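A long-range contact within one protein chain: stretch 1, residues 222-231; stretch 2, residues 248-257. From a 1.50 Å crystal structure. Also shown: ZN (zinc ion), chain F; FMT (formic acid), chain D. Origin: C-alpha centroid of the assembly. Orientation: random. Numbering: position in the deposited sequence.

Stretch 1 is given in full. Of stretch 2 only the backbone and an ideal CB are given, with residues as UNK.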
# COMPACT_ATOMS: atom_id res chain seq x y z
N GLU A 222 0.10 11.71 -13.45
CA GLU A 222 1.38 11.74 -12.76
C GLU A 222 2.54 12.05 -13.71
O GLU A 222 3.69 11.72 -13.44
CB GLU A 222 1.60 10.42 -12.04
CG GLU A 222 0.50 10.12 -11.02
CD GLU A 222 0.77 8.90 -10.16
OE1 GLU A 222 0.70 7.77 -10.69
OE2 GLU A 222 1.05 9.08 -8.96
N ALA A 223 2.21 12.72 -14.81
CA ALA A 223 3.21 13.11 -15.80
C ALA A 223 3.11 14.62 -16.05
O ALA A 223 3.32 15.41 -15.14
CB ALA A 223 2.99 12.34 -17.10
N ASP A 224 2.76 15.01 -17.27
CA ASP A 224 2.66 16.43 -17.61
C ASP A 224 1.70 17.22 -16.72
O ASP A 224 1.89 18.42 -16.49
CB ASP A 224 2.25 16.60 -19.07
CG ASP A 224 3.33 16.16 -20.04
OD1 ASP A 224 4.40 15.68 -19.59
OD2 ASP A 224 3.11 16.28 -21.26
N GLY A 225 0.66 16.57 -16.22
CA GLY A 225 -0.29 17.28 -15.38
C GLY A 225 -0.18 16.96 -13.90
O GLY A 225 -1.14 17.16 -13.16
N VAL A 226 0.98 16.48 -13.46
CA VAL A 226 1.16 16.11 -12.06
C VAL A 226 0.95 17.25 -11.06
O VAL A 226 0.36 17.04 -10.00
CB VAL A 226 2.56 15.46 -11.83
CG1 VAL A 226 3.66 16.49 -12.00
CG2 VAL A 226 2.60 14.82 -10.44
N GLU A 227 1.41 18.46 -11.38
CA GLU A 227 1.22 19.57 -10.45
C GLU A 227 -0.26 19.91 -10.30
O GLU A 227 -0.74 20.15 -9.20
CB GLU A 227 2.01 20.80 -10.91
CG GLU A 227 3.50 20.68 -10.65
CD GLU A 227 4.27 21.94 -11.01
OE1 GLU A 227 3.92 23.01 -10.48
OE2 GLU A 227 5.23 21.85 -11.81
N ALA A 228 -0.99 19.91 -11.42
CA ALA A 228 -2.42 20.20 -11.38
C ALA A 228 -3.15 19.09 -10.63
O ALA A 228 -4.12 19.35 -9.90
CB ALA A 228 -2.96 20.33 -12.79
N ALA A 229 -2.69 17.86 -10.80
CA ALA A 229 -3.31 16.70 -10.16
C ALA A 229 -3.18 16.75 -8.64
O ALA A 229 -4.12 16.42 -7.92
CB ALA A 229 -2.69 15.42 -10.69
N VAL A 230 -2.01 17.16 -8.15
CA VAL A 230 -1.81 17.26 -6.71
C VAL A 230 -2.67 18.41 -6.17
O VAL A 230 -3.31 18.28 -5.13
CB VAL A 230 -0.32 17.52 -6.36
CG1 VAL A 230 -0.18 17.94 -4.90
CG2 VAL A 230 0.48 16.25 -6.61
N GLU A 231 -2.68 19.53 -6.89
CA GLU A 231 -3.48 20.69 -6.49
C GLU A 231 -4.96 20.31 -6.39
O GLU A 231 -5.66 20.77 -5.49
CB GLU A 231 -3.29 21.83 -7.49
CG GLU A 231 -4.26 23.01 -7.36
CD GLU A 231 -4.23 23.68 -5.99
OE1 GLU A 231 -3.23 23.52 -5.26
OE2 GLU A 231 -5.21 24.38 -5.65
N UNK A 248 1.52 6.69 -3.94
CA UNK A 248 2.71 6.49 -4.78
C UNK A 248 3.10 7.73 -5.56
O UNK A 248 3.09 7.75 -6.79
CB UNK A 248 2.47 5.34 -5.76
N UNK A 249 3.45 8.79 -4.83
CA UNK A 249 3.81 10.05 -5.45
C UNK A 249 5.05 9.90 -6.32
O UNK A 249 6.06 9.34 -5.90
CB UNK A 249 4.04 11.12 -4.38
N UNK A 250 4.95 10.43 -7.53
CA UNK A 250 6.02 10.32 -8.51
C UNK A 250 5.83 11.32 -9.64
O UNK A 250 4.76 11.92 -9.78
CB UNK A 250 6.09 8.90 -9.07
N UNK A 251 6.87 11.46 -10.45
CA UNK A 251 6.86 12.32 -11.63
C UNK A 251 7.36 11.46 -12.78
O UNK A 251 8.53 11.09 -12.84
CB UNK A 251 7.72 13.57 -11.44
N UNK A 252 6.45 11.13 -13.70
CA UNK A 252 6.77 10.28 -14.84
C UNK A 252 7.18 11.05 -16.09
O UNK A 252 6.62 12.10 -16.40
CB UNK A 252 5.57 9.40 -15.17
N UNK A 253 8.16 10.48 -16.80
CA UNK A 253 8.72 11.03 -18.04
C UNK A 253 9.73 12.14 -17.76
O UNK A 253 9.49 13.03 -16.93
CB UNK A 253 7.60 11.56 -18.93
N UNK A 254 10.88 12.11 -18.45
CA UNK A 254 11.97 13.08 -18.30
C UNK A 254 11.60 14.56 -18.23
O UNK A 254 12.18 15.30 -17.45
CB UNK A 254 12.94 12.90 -19.47
N UNK A 255 10.64 14.99 -19.04
CA UNK A 255 10.25 16.40 -19.04
C UNK A 255 9.62 16.82 -17.72
O UNK A 255 9.52 18.01 -17.42
CB UNK A 255 9.28 16.68 -20.19
N UNK A 256 9.20 15.84 -16.92
CA UNK A 256 8.56 16.12 -15.64
C UNK A 256 9.44 15.84 -14.43
O UNK A 256 9.04 16.10 -13.30
CB UNK A 256 7.28 15.30 -15.52
N UNK A 257 10.63 15.31 -14.66
CA UNK A 257 11.51 15.02 -13.54
C UNK A 257 11.87 16.30 -12.79
O UNK A 257 12.26 17.30 -13.40
CB UNK A 257 12.78 14.31 -14.03
ZN ZN F . -2.43 3.69 -8.08
C FMT D . 1.95 2.86 -9.98
O1 FMT D . 2.41 1.77 -10.21
O2 FMT D . 2.68 3.75 -9.30

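Position 248 has its CA-to-CB bond sideways to stretch 1, with the ideal CB 5.1 Å from Glu222 OE2. The zinc ion lies about 5.7 Å from the ideal CB, off to another side from the carboxylate. Histidine would fit well: one nitrogen can bind zinc while the other donates to Glu222. Glutamate is marginal. The residue is His248. Its NE2 binds the zinc ion at 2.1 Å. Its ND1 gives a weak hydrogen bond to Glu222 OE2 at 3.3 Å.

Position 249 points away, and its ideal CB has nothing of stretch 1 within 5.5 Å. Many residues would fit; a long or flat one could turn back to the valines. The residue is His249. Its CE1 lies 3.7 Å from Val230 CG2. A water bonded to His249 ND1 at 3.0 Å also donates to Glu222 OE2 at 2.7 Å.

Position 250 is sideways and extended, its ideal CB 5.0 Å from Glu222 OE2. The carboxylate and the formic acid both invite a donor. Lysine or arginine would suit, and perhaps glutamine. The residue is Lys250. Its NZ forms a salt bridge with Glu222 OE1 at 2.7 Å. NZ also donates to formic acid O2 at 2.7 Å and to His248 O at 2.9 Å.

Position 251 is sideways, 5.0 Å from Val226 CG1 at its ideal CB. Small or medium apolar residues such as alanine, cysteine or valine would suit. The residue is Cys251, with SG 4.4 Å from Val226 CG1.

At position 252 the backbone does the main work: N donates to Glu222 O at 2.8 Å, nearly straight at 167°. The ideal CB is 4.4 Å from Ala223 CB, so an apolar side chain fits. The residue is Met252. Its CB touches Ala223 CB at 4.4 Å, while its end leads away.

Position 253 points toward stretch 1, but its ideal CB is still 5.0 Å from Ala223 CB. Phi/psi of 79°/135° favours glycine. The residue is Met253.

Position 254 is out of reach. Its phi of -44° allows proline: Pro254.

Position 255 points toward Asp224, its ideal CB 5.0 Å from OD1. A donor such as glutamine, lysine or arginine would suit. Gln255 donates from NE2 to Asp224 OD1 at 3.1 Å.

Position 256 faces the turn starting at Ala223, its ideal CB 4.0 Å from Ala223 O. A short polar residue that can donate, such as asparagine, serine or threonine, would suit. The residue is Asn256, packed against that turn.

Position 257 is out of reach and unconstrained here; the residue is Trp257.

Stretch 2 248-257: HHKCMMPQNW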
# COMPACT_ATOMS: atom_id res chain seq x y z
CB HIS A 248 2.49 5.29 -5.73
CG HIS A 248 1.15 5.27 -6.42
ND1 HIS A 248 0.67 6.33 -7.15
CD2 HIS A 248 0.25 4.27 -6.56
CE1 HIS A 248 -0.48 6.00 -7.71
NE2 HIS A 248 -0.76 4.75 -7.37
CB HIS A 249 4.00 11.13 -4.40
CG HIS A 249 4.05 12.51 -4.97
ND1 HIS A 249 3.27 12.90 -6.04
CD2 HIS A 249 4.78 13.60 -4.62
CE1 HIS A 249 3.52 14.16 -6.33
NE2 HIS A 249 4.43 14.61 -5.48
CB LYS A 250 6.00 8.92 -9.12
CG LYS A 250 4.77 8.71 -10.01
CD LYS A 250 4.72 7.32 -10.63
CE LYS A 250 4.19 6.29 -9.66
NZ LYS A 250 2.73 6.49 -9.38
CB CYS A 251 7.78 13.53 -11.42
SG CYS A 251 7.21 14.64 -10.11
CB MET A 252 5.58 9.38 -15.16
CG MET A 252 5.20 8.45 -14.01
SD MET A 252 3.79 7.39 -14.44
CE MET A 252 4.61 6.20 -15.52
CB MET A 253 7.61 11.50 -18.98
CG MET A 253 6.67 10.37 -19.39
SD MET A 253 5.47 10.83 -20.65
CE MET A 253 6.40 10.54 -22.10
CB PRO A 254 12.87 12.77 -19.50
CG PRO A 254 12.69 11.30 -19.66
CD PRO A 254 11.19 11.14 -19.52
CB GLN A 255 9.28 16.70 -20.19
CG GLN A 255 7.92 16.03 -20.06
CD GLN A 255 7.86 14.68 -20.76
OE1 GLN A 255 8.88 14.01 -20.93
NE2 GLN A 255 6.66 14.28 -21.16
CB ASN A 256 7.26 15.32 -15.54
CG ASN A 256 6.31 15.64 -16.67
OD1 ASN A 256 5.84 14.75 -17.38
ND2 ASN A 256 6.02 16.92 -16.85
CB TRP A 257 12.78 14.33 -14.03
CG TRP A 257 12.54 12.94 -14.55
CD1 TRP A 257 11.36 12.24 -14.52
CD2 TRP A 257 13.51 12.08 -15.14
NE1 TRP A 257 11.54 10.99 -15.06
CE2 TRP A 257 12.85 10.86 -15.45
CE3 TRP A 257 14.87 12.21 -15.44
CZ2 TRP A 257 13.52 9.78 -16.05
CZ3 TRP A 257 15.53 11.13 -16.03
CH2 TRP A 257 14.85 9.94 -16.33
O HOH W 1 2.26 11.44 -8.43
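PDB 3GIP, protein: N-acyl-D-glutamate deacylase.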